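Local coordinates for protein GCN5-related N-acetyltransferase (Kribbella flavida, PDB 4H89) that probably transfers an acyl group, most likely acetyl from acetyl-CoA, to an acceptor that is not yet known, as a member of the GNAT family, at residues A14-R27 and Y38-M52. Numbering follows the deposited sequence. Where two conformers were deposited one is given.
Sequences AEDADWPAILPFFR and YDPELTDEQARSLWM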
ATOM      1  N   ALA A  14      13.150 -19.408   3.782  1.00 14.77           N
ATOM      2  CA  ALA A  14      12.047 -20.344   3.849  1.00 14.76           C
ATOM      3  C   ALA A  14      12.193 -21.355   2.712  1.00 17.41           C
ATOM      4  O   ALA A  14      12.603 -21.002   1.612  1.00 20.64           O
ATOM      5  CB  ALA A  14      10.728 -19.608   3.737  1.00 15.69           C
ATOM      6  N   GLU A  15      11.831 -22.602   3.007  1.00 17.20           N
ATOM      7  CA  GLU A  15      11.763 -23.677   2.030  1.00 20.18           C
ATOM      8  C   GLU A  15      10.299 -23.892   1.745  1.00 18.19           C
ATOM      9  O   GLU A  15       9.449 -23.581   2.577  1.00 17.49           O
ATOM     10  CB  GLU A  15      12.413 -24.958   2.610  1.00 23.58           C
ATOM     11  CG  GLU A  15      13.934 -24.730   2.816  1.00 32.36           C
ATOM     12  CD  GLU A  15      14.681 -25.697   3.762  1.00 50.77           C
ATOM     13  OE1 GLU A  15      14.195 -26.817   4.054  1.00 59.65           O
ATOM     14  OE2 GLU A  15      15.805 -25.323   4.217  1.00 53.66           O
ATOM     15  N   ASP A  16       9.971 -24.421   0.585  1.00 20.33           N
ATOM     16  CA  ASP A  16       8.559 -24.663   0.229  1.00 19.85           C
ATOM     17  C   ASP A  16       7.816 -25.511   1.241  1.00 20.71           C
ATOM     18  O   ASP A  16       6.656 -25.217   1.604  1.00 22.58           O
ATOM     19  CB  ASP A  16       8.480 -25.311  -1.125  1.00 21.64           C
ATOM     20  CG  ASP A  16       8.995 -24.411  -2.204  1.00 25.88           C
ATOM     21  OD1 ASP A  16       8.346 -23.351  -2.446  1.00 30.60           O
ATOM     22  OD2 ASP A  16      10.066 -24.747  -2.765  1.00 28.64           O
ATOM     23  N   ALA A  17       8.533 -26.475   1.792  1.00 19.14           N
ATOM     24  CA  ALA A  17       8.025 -27.337   2.829  1.00 22.97           C
ATOM     25  C   ALA A  17       7.718 -26.660   4.151  1.00 20.22           C
ATOM     26  O   ALA A  17       7.024 -27.275   4.979  1.00 20.36           O
ATOM     27  CB  ALA A  17       8.991 -28.493   3.046  1.00 27.76           C
ATOM     28  N   ASP A  18       8.209 -25.424   4.390  1.00 17.69           N
ATOM     29  CA  ASP A  18       7.869 -24.692   5.623  1.00 16.53           C
ATOM     30  C   ASP A  18       6.467 -24.096   5.595  1.00 16.27           C
ATOM     31  O   ASP A  18       5.956 -23.706   6.632  1.00 17.69           O
ATOM     32  CB  ASP A  18       8.883 -23.564   5.812  1.00 16.84           C
ATOM     33  CG  ASP A  18      10.280 -24.050   6.055  1.00 18.12           C
ATOM     34  OD1 ASP A  18      10.482 -25.059   6.721  1.00 21.94           O
ATOM     35  OD2 ASP A  18      11.217 -23.313   5.630  1.00 18.90           O
ATOM     36  N   TRP A  19       5.852 -23.976   4.412  1.00 15.65           N
ATOM     37  CA  TRP A  19       4.571 -23.246   4.318  1.00 17.10           C
ATOM     38  C   TRP A  19       3.472 -23.806   5.245  1.00 15.04           C
ATOM     39  O   TRP A  19       2.776 -23.023   5.888  1.00 15.05           O
ATOM     40  CB  TRP A  19       4.089 -23.092   2.860  1.00 17.55           C
ATOM     41  CG  TRP A  19       2.713 -22.557   2.771  1.00 15.97           C
ATOM     42  CD1 TRP A  19       1.587 -23.246   2.398  1.00 18.00           C
ATOM     43  CD2 TRP A  19       2.247 -21.265   3.223  1.00 16.07           C
ATOM     44  NE1 TRP A  19       0.497 -22.451   2.539  1.00 19.00           N
ATOM     45  CE2 TRP A  19       0.876 -21.223   3.014  1.00 18.32           C
ATOM     46  CE3 TRP A  19       2.882 -20.129   3.719  1.00 15.25           C
ATOM     47  CZ2 TRP A  19       0.116 -20.124   3.337  1.00 18.68           C
ATOM     48  CZ3 TRP A  19       2.132 -19.018   4.044  1.00 16.25           C
ATOM     49  CH2 TRP A  19       0.746 -19.034   3.846  1.00 17.66           C
ATOM     50  N   PRO A  20       3.304 -25.132   5.340  1.00 15.03           N
ATOM     51  CA  PRO A  20       2.285 -25.627   6.259  1.00 16.44           C
ATOM     52  C   PRO A  20       2.433 -25.224   7.688  1.00 16.91           C
ATOM     53  O   PRO A  20       1.440 -25.116   8.374  1.00 18.21           O
ATOM     54  CB  PRO A  20       2.357 -27.162   6.073  1.00 18.95           C
ATOM     55  CG  PRO A  20       2.870 -27.324   4.688  1.00 18.58           C
ATOM     56  CD  PRO A  20       3.877 -26.231   4.550  1.00 17.06           C
ATOM     57  N   ALA A  21       3.656 -24.952   8.145  1.00 15.52           N
ATOM     58  CA  ALA A  21       3.883 -24.474   9.500  1.00 16.82           C
ATOM     59  C   ALA A  21       3.606 -22.999   9.630  1.00 15.19           C
ATOM     60  O   ALA A  21       3.252 -22.514  10.703  1.00 16.64           O
ATOM     61  CB  ALA A  21       5.319 -24.770   9.900  1.00 19.25           C
ATOM     62  N   ILE A  22       3.736 -22.240   8.544  1.00 14.74           N
ATOM     63  CA  ILE A  22       3.491 -20.789   8.541  1.00 14.81           C
ATOM     64  C   ILE A  22       2.015 -20.437   8.454  1.00 13.48           C
ATOM     65  O   ILE A  22       1.533 -19.496   9.091  1.00 15.81           O
ATOM     66  CB  ILE A  22       4.266 -20.122   7.366  1.00 14.03           C
ATOM     67  CG1 ILE A  22       5.761 -20.384   7.522  1.00 15.03           C
ATOM     68  CG2 ILE A  22       3.959 -18.612   7.305  1.00 16.78           C
ATOM     69  CD1 ILE A  22       6.548 -20.054   6.284  1.00 15.36           C
ATOM     70  N   LEU A  23       1.271 -21.197   7.669  1.00 14.83           N
ATOM     71  CA  LEU A  23      -0.175 -20.984   7.440  1.00 17.15           C
ATOM     72  C   LEU A  23      -0.977 -20.741   8.730  1.00 15.16           C
ATOM     73  O   LEU A  23      -1.726 -19.784   8.789  1.00 16.13           O
ATOM     74  CB  LEU A  23      -0.744 -22.142   6.591  1.00 17.59           C
ATOM     75  CG  LEU A  23      -2.261 -22.139   6.401  1.00 17.87           C
ATOM     76  CD1 LEU A  23      -2.748 -20.929   5.635  1.00 19.44           C
ATOM     77  CD2 LEU A  23      -2.668 -23.412   5.661  1.00 22.81           C
ATOM     78  N   PRO A  24      -0.808 -21.587   9.762  1.00 15.61           N
ATOM     79  CA  PRO A  24      -1.572 -21.286  10.986  1.00 17.22           C
ATOM     80  C   PRO A  24      -1.255 -19.963  11.618  1.00 16.33           C
ATOM     81  O   PRO A  24      -2.128 -19.399  12.291  1.00 18.08           O
ATOM     82  CB  PRO A  24      -1.284 -22.476  11.918  1.00 21.11           C
ATOM     83  CG  PRO A  24      -0.261 -23.323  11.250  1.00 23.63           C
ATOM     84  CD  PRO A  24      -0.069 -22.859   9.841  1.00 18.16           C
ATOM     85  N   PHE A  25      -0.033 -19.439  11.454  1.00 18.87           N
ATOM     86  CA  PHE A  25       0.256 -18.097  11.988  1.00 17.58           C
ATOM     87  C   PHE A  25      -0.585 -17.059  11.337  1.00 17.92           C
ATOM     88  O   PHE A  25      -1.074 -16.152  11.976  1.00 18.50           O
ATOM     89  CB  PHE A  25       1.705 -17.627  11.746  1.00 20.74           C
ATOM     90  CG  PHE A  25       2.775 -18.572  12.183  1.00 18.32           C
ATOM     91  CD1 PHE A  25       2.532 -19.557  13.111  1.00 19.96           C
ATOM     92  CD2 PHE A  25       4.059 -18.435  11.631  1.00 20.45           C
ATOM     93  CE1 PHE A  25       3.521 -20.434  13.485  1.00 21.40           C
ATOM     94  CE2 PHE A  25       5.051 -19.331  11.985  1.00 20.63           C
ATOM     95  CZ  PHE A  25       4.787 -20.311  12.936  1.00 20.33           C
ATOM     96  N   PHE A  26      -0.670 -17.154  10.013  1.00 17.91           N
ATOM     97  CA  PHE A  26      -1.489 -16.256   9.234  1.00 17.98           C
ATOM     98  C   PHE A  26      -2.922 -16.292   9.715  1.00 15.35           C
ATOM     99  O   PHE A  26      -3.559 -15.262   9.958  1.00 17.70           O
ATOM    100  CB  PHE A  26      -1.348 -16.543   7.724  1.00 17.10           C
ATOM    101  CG  PHE A  26      -2.277 -15.735   6.900  1.00 16.88           C
ATOM    102  CD1 PHE A  26      -2.021 -14.397   6.657  1.00 23.19           C
ATOM    103  CD2 PHE A  26      -3.432 -16.254   6.398  1.00 19.32           C
ATOM    104  CE1 PHE A  26      -2.874 -13.629   5.901  1.00 24.92           C
ATOM    105  CE2 PHE A  26      -4.318 -15.460   5.672  1.00 22.21           C
ATOM    106  CZ  PHE A  26      -4.033 -14.158   5.415  1.00 22.91           C
ATOM    107  N   ARG A  27      -3.478 -17.495   9.809  1.00 15.72           N
ATOM    108  CA  ARG A  27      -4.849 -17.645  10.302  1.00 15.57           C
ATOM    109  C   ARG A  27      -5.053 -17.047  11.693  1.00 15.54           C
ATOM    110  O   ARG A  27      -6.085 -16.377  11.904  1.00 16.52           O
ATOM    111  CB  ARG A  27      -5.295 -19.094  10.250  1.00 15.14           C
ATOM    112  CG  ARG A  27      -5.338 -19.686   8.864  1.00 16.06           C
ATOM    113  CD  ARG A  27      -6.284 -18.978   7.909  1.00 16.77           C
ATOM    114  NE  ARG A  27      -6.314 -19.675   6.641  1.00 16.72           N
ATOM    115  CZ  ARG A  27      -6.769 -19.150   5.519  1.00 15.82           C
ATOM    116  NH1 ARG A  27      -7.191 -17.913   5.444  1.00 16.73           N
ATOM    117  NH2 ARG A  27      -6.729 -19.857   4.408  1.00 16.51           N
ATOM    118  N   TYR A  38      -6.160  -7.945   6.694  1.00 18.75           N
ATOM    119  CA  TYR A  38      -6.223  -8.884   5.571  1.00 18.38           C
ATOM    120  C   TYR A  38      -7.656  -9.208   5.239  1.00 20.05           C
ATOM    121  O   TYR A  38      -8.558  -9.058   6.076  1.00 20.50           O
ATOM    122  CB  TYR A  38      -5.557 -10.190   5.962  1.00 22.15           C
ATOM    123  CG  TYR A  38      -4.067 -10.151   6.027  1.00 24.48           C
ATOM    124  CD1 TYR A  38      -3.313 -10.058   4.870  1.00 30.62           C
ATOM    125  CD2 TYR A  38      -3.399 -10.279   7.251  1.00 27.78           C
ATOM    126  CE1 TYR A  38      -1.919 -10.057   4.925  1.00 33.73           C
ATOM    127  CE2 TYR A  38      -2.015 -10.290   7.317  1.00 32.68           C
ATOM    128  CZ  TYR A  38      -1.281 -10.165   6.150  1.00 32.57           C
ATOM    129  OH  TYR A  38       0.092 -10.180   6.221  1.00 40.72           O
ATOM    130  N   ASP A  39      -7.885  -9.611   3.989  1.00 20.46           N
ATOM    131  CA  ASP A  39      -9.154 -10.256   3.629  1.00 22.39           C
ATOM    132  C   ASP A  39      -9.279 -11.481   4.491  1.00 21.27           C
ATOM    133  O   ASP A  39      -8.368 -12.272   4.542  1.00 21.32           O
ATOM    134  CB  ASP A  39      -9.131 -10.626   2.158  1.00 21.70           C
ATOM    135  CG  ASP A  39     -10.435 -11.324   1.622  1.00 27.35           C
ATOM    136  OD1 ASP A  39     -11.218 -11.986   2.336  1.00 31.72           O
ATOM    137  OD2 ASP A  39     -10.628 -11.223   0.382  1.00 40.05           O
ATOM    138  N   PRO A  40     -10.438 -11.642   5.142  1.00 21.60           N
ATOM    139  CA  PRO A  40     -10.651 -12.746   6.068  1.00 24.73           C
ATOM    140  C   PRO A  40     -10.887 -14.110   5.434  1.00 26.11           C
ATOM    141  O   PRO A  40     -10.854 -15.135   6.126  1.00 28.99           O
ATOM    142  CB  PRO A  40     -11.886 -12.286   6.853  1.00 29.42           C
ATOM    143  CG  PRO A  40     -12.628 -11.414   5.893  1.00 30.82           C
ATOM    144  CD  PRO A  40     -11.570 -10.683   5.147  1.00 26.84           C
ATOM    145  N   GLU A  41     -11.098 -14.126   4.127  1.00 21.06           N
ATOM    146  CA  GLU A  41     -11.497 -15.356   3.466  1.00 20.08           C
ATOM    147  C   GLU A  41     -10.540 -15.798   2.345  1.00 20.20           C
ATOM    148  O   GLU A  41     -10.950 -16.464   1.414  1.00 23.78           O
ATOM    149  CB  GLU A  41     -12.934 -15.234   2.945  1.00 24.63           C
ATOM    150  CG  GLU A  41     -13.993 -15.152   4.052  1.00 24.54           C
ATOM    151  CD  GLU A  41     -15.399 -15.199   3.493  1.00 24.20           C
ATOM    152  OE1 GLU A  41     -15.818 -14.217   2.806  1.00 30.34           O
ATOM    153  OE2 GLU A  41     -16.078 -16.221   3.784  1.00 28.42           O
ATOM    154  N   LEU A  42      -9.259 -15.480   2.463  1.00 17.76           N
ATOM    155  CA  LEU A  42      -8.292 -15.976   1.500  1.00 16.47           C
ATOM    156  C   LEU A  42      -8.165 -17.471   1.563  1.00 15.66           C
ATOM    157  O   LEU A  42      -8.170 -18.070   2.625  1.00 16.30           O
ATOM    158  CB  LEU A  42      -6.911 -15.363   1.753  1.00 17.79           C
ATOM    159  CG  LEU A  42      -6.754 -13.858   1.571  1.00 19.68           C
ATOM    160  CD1 LEU A  42      -5.318 -13.488   1.778  1.00 23.43           C
ATOM    161  CD2 LEU A  42      -7.201 -13.391   0.201  1.00 21.83           C
ATOM    162  N   THR A  43      -8.009 -18.088   0.392  1.00 14.65           N
ATOM    163  CA  THR A  43      -7.692 -19.514   0.395  1.00 14.38           C
ATOM    164  C   THR A  43      -6.302 -19.735   0.963  1.00 13.56           C
ATOM    165  O   THR A  43      -5.462 -18.811   0.957  1.00 14.00           O
ATOM    166  CB  THR A  43      -7.779 -20.143  -1.008  1.00 14.28           C
ATOM    167  OG1 THR A  43      -6.697 -19.703  -1.795  1.00 14.75           O
ATOM    168  CG2 THR A  43      -9.089 -19.847  -1.716  1.00 14.24           C
ATOM    169  N   ASP A  44      -6.002 -20.972   1.331  1.00 13.72           N
ATOM    170  CA  ASP A  44      -4.663 -21.312   1.765  1.00 14.73           C
ATOM    171  C   ASP A  44      -3.636 -20.934   0.676  1.00 14.43           C
ATOM    172  O   ASP A  44      -2.533 -20.430   0.978  1.00 14.45           O
ATOM    173  CB  ASP A  44      -4.534 -22.812   2.034  1.00 15.09           C
ATOM    174  CG  ASP A  44      -5.297 -23.306   3.260  1.00 16.54           C
ATOM    175  OD1 ASP A  44      -5.825 -22.523   4.057  1.00 17.08           O
ATOM    176  OD2 ASP A  44      -5.332 -24.562   3.420  1.00 19.38           O
ATOM    177  N   GLU A  45      -3.979 -21.183  -0.570  1.00 14.81           N
ATOM    178  CA  GLU A  45      -3.093 -20.946  -1.706  1.00 15.11           C
ATOM    179  C   GLU A  45      -2.956 -19.465  -2.045  1.00 13.90           C
ATOM    180  O   GLU A  45      -1.852 -19.001  -2.403  1.00 16.01           O
ATOM    181  CB  GLU A  45      -3.540 -21.745  -2.910  1.00 14.96           C
ATOM    182  CG  GLU A  45      -3.501 -23.262  -2.739  1.00 17.04           C
ATOM    183  CD  GLU A  45      -4.719 -23.864  -2.047  1.00 19.71           C
ATOM    184  OE1 GLU A  45      -5.657 -23.174  -1.627  1.00 17.52           O
ATOM    185  OE2 GLU A  45      -4.731 -25.076  -1.902  1.00 30.12           O
ATOM    186  N   GLN A  46      -3.989 -18.660  -1.831  1.00 13.65           N
ATOM    187  CA  GLN A  46      -3.871 -17.219  -1.953  1.00 15.64           C
ATOM    188  C   GLN A  46      -2.933 -16.678  -0.861  1.00 13.79           C
ATOM    189  O   GLN A  46      -2.112 -15.801  -1.150  1.00 17.91           O
ATOM    190  CB  GLN A  46      -5.209 -16.532  -1.861  1.00 16.32           C
ATOM    191  CG  GLN A  46      -6.117 -16.682  -3.103  1.00 15.86           C
ATOM    192  CD  GLN A  46      -7.440 -16.018  -2.865  1.00 16.45           C
ATOM    193  OE1 GLN A  46      -8.154 -16.363  -1.930  1.00 16.67           O
ATOM    194  NE2 GLN A  46      -7.751 -15.038  -3.657  1.00 21.46           N
ATOM    195  N   ALA A  47      -3.081 -17.142   0.371  1.00 15.36           N
ATOM    196  CA  ALA A  47      -2.190 -16.735   1.423  1.00 14.89           C
ATOM    197  C   ALA A  47      -0.743 -17.124   1.092  1.00 14.75           C
ATOM    198  O   ALA A  47       0.176 -16.316   1.288  1.00 15.71           O
ATOM    199  CB  ALA A  47      -2.664 -17.267   2.763  1.00 16.57           C
ATOM    200  N   ARG A  48      -0.529 -18.317   0.551  0.60 14.84           N
ATOM    201  CA  ARG A  48       0.785 -18.758   0.210  0.60 16.06           C
ATOM    202  C   ARG A  48       1.411 -17.850  -0.866  0.60 14.16           C
ATOM    203  O   ARG A  48       2.594 -17.476  -0.788  0.60 16.57           O
ATOM    204  CB  ARG A  48       0.724 -20.177  -0.293  0.60 14.84           C
ATOM    205  CG  ARG A  48       2.085 -20.777  -0.555  0.60 16.17           C
ATOM    206  CD  ARG A  48       2.003 -22.175  -1.130  0.60 15.72           C
ATOM    207  NE  ARG A  48       1.179 -22.203  -2.353  0.60 14.16           N
ATOM    208  CZ  ARG A  48       0.661 -23.302  -2.870  0.60 14.63           C
ATOM    209  NH1 ARG A  48       0.907 -24.494  -2.331  0.60 17.67           N
ATOM    210  NH2 ARG A  48      -0.124 -23.182  -3.917  0.60 14.10           N
ATOM    211  N   SER A  49       0.623 -17.503  -1.887  1.00 16.39           N
ATOM    212  CA  SER A  49       1.108 -16.601  -2.937  1.00 19.47           C
ATOM    213  C   SER A  49       1.504 -15.232  -2.395  1.00 19.28           C
ATOM    214  O   SER A  49       2.483 -14.625  -2.883  1.00 26.81           O
ATOM    215  CB  SER A  49       0.062 -16.447  -4.021  1.00 22.22           C
ATOM    216  OG  SER A  49       0.078 -17.638  -4.805  1.00 26.71           O
ATOM    217  N   LEU A  50       0.759 -14.727  -1.412  0.50 20.25           N
ATOM    218  CA  LEU A  50       1.060 -13.429  -0.848  0.50 21.37           C
ATOM    219  C   LEU A  50       2.318 -13.496   0.001  0.50 19.27           C
ATOM    220  O   LEU A  50       3.067 -12.526   0.054  0.50 26.99           O
ATOM    221  CB  LEU A  50      -0.104 -12.928  -0.015  0.50 28.49           C
ATOM    222  CG  LEU A  50      -1.319 -12.422  -0.801  0.50 27.12           C
ATOM    223  CD1 LEU A  50      -2.281 -11.767   0.175  0.50 35.34           C
ATOM    224  CD2 LEU A  50      -0.963 -11.426  -1.918  0.50 27.69           C
ATOM    225  N   TRP A  51       2.567 -14.643   0.635  1.00 18.57           N
ATOM    226  CA  TRP A  51       3.624 -14.749   1.635  1.00 18.14           C
ATOM    227  C   TRP A  51       4.966 -15.310   1.149  1.00 18.52           C
ATOM    228  O   TRP A  51       6.033 -14.770   1.467  1.00 18.77           O
ATOM    229  CB  TRP A  51       3.116 -15.581   2.831  1.00 16.43           C
ATOM    230  CG  TRP A  51       4.048 -15.447   3.966  1.00 17.47           C
ATOM    231  CD1 TRP A  51       5.023 -16.303   4.336  1.00 16.91           C
ATOM    232  CD2 TRP A  51       4.110 -14.339   4.846  1.00 17.18           C
ATOM    233  NE1 TRP A  51       5.743 -15.767   5.372  1.00 17.38           N
ATOM    234  CE2 TRP A  51       5.188 -14.557   5.712  1.00 16.37           C
ATOM    235  CE3 TRP A  51       3.369 -13.164   4.967  1.00 19.75           C
ATOM    236  CZ2 TRP A  51       5.524 -13.659   6.724  1.00 16.40           C
ATOM    237  CZ3 TRP A  51       3.714 -12.257   5.964  1.00 20.81           C
ATOM    238  CH2 TRP A  51       4.793 -12.506   6.811  1.00 17.71           C
HETATM  239  N   MSE A  52       4.936 -16.434   0.468  1.00 18.77           N
HETATM  240  CA  MSE A  52       6.100 -17.097  -0.080  1.00 16.60           C
HETATM  241  C   MSE A  52       6.540 -16.332  -1.295  1.00 18.37           C
HETATM  242  O   MSE A  52       5.728 -15.793  -2.028  1.00 22.65           O
HETATM  243  CB  MSE A  52       5.777 -18.549  -0.446  1.00 16.55           C
HETATM  244  CG  MSE A  52       5.342 -19.406   0.727  1.00 17.90           C
HETATM  245 SE   MSE A  52       6.551 -19.612   2.231  0.80 17.68          SE
HETATM  246  CE  MSE A  52       7.683 -20.816   1.350  1.00 18.72           C
TER
HETATM  247  O   HOH W   1      -8.420 -16.257   7.473  1.00 21.65           O
HETATM  248  O   HOH W   2      -6.170 -22.561   6.855  1.00 25.79           O
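W19 and L23 of helix 19-27 face R48 and D44 of helix 44-51, the axes passing 10.6 Å apart with their directions at 100°. The first helix is kinked near P24, while the second begins with a capping box between T43 and Q46. With CG anti to the backbone N (chi1 171°), W19 lays its indole against the side of helix 44-51. In one of its two conformers, R48 runs its aliphatic chain over one indole face, CG standing 3.6 Å from the centroid of the five-membered ring, almost on the normal; the CB of L23 lies against the opposite face. At the benzo end, W19 CZ3 meets W51 CB at 3.8 Å, and the selenium of selenomethionine M52 approaches obliquely in a Met-aromatic contact. Replacing W19 by an alanine is likely to leave a gap between the helices and strip the R48 methylenes and M52 of their aromatic partner. F26 points the edge of its ring at the centre of the Y38 face, a T-shaped pair with planes at 70°, while A47 CB sits over the F26 face. A bend at chi2 turns R27 back toward helix 44-51: NH1 and NH2 both grip L42 O, and NH2 donates a nearly straight hydrogen bond, part of a salt bridge, to the anti lone pair of D44 OD1 (2.8 Å). Water bridges R27 NE to the same oxygen. W51 NE1 is hydrogen-bonded to S75 OG, and I22 and F25 touch strand 72-80, placing these N-terminal helices against the central mixed sheet, as in the GNAT fold.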